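Local coordinates for protein SdbC (Legionella pneumophila subsp. pneumophila, PDB 4KSN) that is of unknown molecular function but probably acts as a Legionella effector; this chain is its C-terminal domain, which associates with other copies of itself, at residues 33-36 with 37-41. The protein carries 1 engineered substitution. Residues are numbered along the deposited sequence; the frame is centred on the assembly and turned at random.
Sequences YLED and SNDYI
Asp36 and Asn38 flank a sharp reversal at Ser37, where positive phi and negative psi match a classic gamma turn, and Asp36 O lies 2.7 Å from Asn38 N in a weak hydrogen bond that is doubtful because the model is cramped here. The side chain of Ser37 turns back on the same carbonyl, its OG 2.4 Å from Asp36 O; serine's OG sits one bond from CB and can reach back to the preceding residue, but so small a distance makes the details uncertain. Asp36 O also accepts a hydrogen bond from Gln6 of a neighbouring subunit, so a carbonyl at the bend is tied into the assembly. The turn belongs to the long connection that leaves strand 26-33, an outermost strand of the chain's three-stranded antiparallel sheet. At the root of this connection Tyr33 pairs with a strand of another subunit, carrying the sheet across the interface. Past the bend, Asp39 takes the left-handed helical conformation, which aspartate tolerates better than beta-branched residues such as valine or isoleucine do, and the chain doubles back far enough to set its side chain beside that of Asp36. Asp36 OD2 comes within 3.1 Å of Asp39 CG, while Asp39 CB lies 3.4 Å from Asp36 OD1. Each CG stands opposite its own backbone N (chi1 -159° in Asp36, -154° in Asp39), which leaves the two carboxylates close, planes 31° apart, with no hydrogen bond between them. Asp36 OD2 and Asp39 OD1, two acceptors, are 3.3 Å apart, a proximity expected to be unfavourable if both groups are ionised. Glu35 OE1 adds a further like charge 4.4 Å from Asp39 OD1, and this cluster would probably raise the affinity of one group for a proton. Within 37-41, the flat Tyr40 ring offers a broad face to Asn38 CB, which lies 3.4 Å above its plane, offset toward the rim.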
# COMPACT_ATOMS: atom_id res chain seq x y z
N TYR A 33 -5.13 1.42 12.38
CA TYR A 33 -6.18 1.68 11.43
C TYR A 33 -6.21 0.71 10.28
O TYR A 33 -5.15 0.34 9.69
CB TYR A 33 -6.09 3.14 10.98
CG TYR A 33 -7.12 3.56 9.96
CD1 TYR A 33 -8.48 3.42 10.23
CD2 TYR A 33 -6.77 4.13 8.76
CE1 TYR A 33 -9.44 3.83 9.34
CE2 TYR A 33 -7.72 4.55 7.82
CZ TYR A 33 -9.04 4.35 8.09
OH TYR A 33 -10.02 4.79 7.23
N LEU A 34 -7.40 0.19 9.99
CA LEU A 34 -7.53 -0.82 9.00
C LEU A 34 -7.65 -0.12 7.67
O LEU A 34 -8.70 0.37 7.31
CB LEU A 34 -8.75 -1.70 9.21
CG LEU A 34 -8.59 -2.63 10.38
CD1 LEU A 34 -9.88 -3.44 10.48
CD2 LEU A 34 -7.41 -3.57 10.24
N GLU A 35 -6.57 -0.07 6.93
CA GLU A 35 -6.67 0.58 5.61
C GLU A 35 -5.70 0.02 4.66
O GLU A 35 -5.04 -0.99 4.94
CB GLU A 35 -6.32 2.04 5.77
CG GLU A 35 -4.91 2.29 6.28
CD GLU A 35 -4.52 3.77 6.20
OE1 GLU A 35 -5.15 4.53 5.43
OE2 GLU A 35 -3.60 4.17 6.94
N ASP A 36 -5.60 0.73 3.52
CA ASP A 36 -4.39 0.77 2.70
C ASP A 36 -4.44 -0.43 1.79
O ASP A 36 -5.49 -0.69 1.20
CB ASP A 36 -3.14 0.80 3.61
CG ASP A 36 -1.91 1.34 2.93
OD1 ASP A 36 -1.43 0.77 1.91
OD2 ASP A 36 -1.38 2.34 3.48
N SER A 37 -3.34 -1.17 1.71
CA SER A 37 -3.02 -1.96 0.54
C SER A 37 -2.83 -0.97 -0.62
O SER A 37 -1.75 -0.89 -1.22
CB SER A 37 -4.08 -3.03 0.24
OG SER A 37 -5.23 -2.48 -0.40
N ASN A 38 -3.89 -0.21 -0.91
CA ASN A 38 -3.89 0.79 -2.00
C ASN A 38 -3.38 2.18 -1.56
O ASN A 38 -2.66 2.83 -2.30
CB ASN A 38 -5.29 0.90 -2.61
CG ASN A 38 -5.64 -0.27 -3.53
OD1 ASN A 38 -6.82 -0.63 -3.69
ND2 ASN A 38 -4.62 -0.84 -4.18
N ASP A 39 -3.81 2.63 -0.39
CA ASP A 39 -3.34 3.90 0.20
C ASP A 39 -3.68 5.14 -0.64
O ASP A 39 -3.02 6.17 -0.53
CB ASP A 39 -1.81 3.85 0.44
CG ASP A 39 -1.34 4.80 1.57
OD1 ASP A 39 -2.18 5.34 2.35
OD2 ASP A 39 -0.11 4.98 1.67
N TYR A 40 -4.71 5.05 -1.48
CA TYR A 40 -5.04 6.15 -2.42
C TYR A 40 -5.41 7.48 -1.69
O TYR A 40 -5.88 7.45 -0.53
CB TYR A 40 -6.21 5.74 -3.31
CG TYR A 40 -5.99 4.54 -4.21
CD1 TYR A 40 -4.81 4.39 -4.97
CD2 TYR A 40 -6.99 3.56 -4.34
CE1 TYR A 40 -4.63 3.30 -5.82
CE2 TYR A 40 -6.81 2.46 -5.17
CZ TYR A 40 -5.63 2.34 -5.92
OH TYR A 40 -5.49 1.26 -6.74
N ILE A 41 -5.23 8.62 -2.37
CA ILE A 41 -5.72 9.90 -1.86
C ILE A 41 -7.21 9.75 -1.48
O ILE A 41 -7.93 8.97 -2.12
CB ILE A 41 -5.61 11.07 -2.86
CG1 ILE A 41 -6.04 12.39 -2.17
CG2 ILE A 41 -6.43 10.78 -4.12
CD1 ILE A 41 -5.72 13.65 -2.94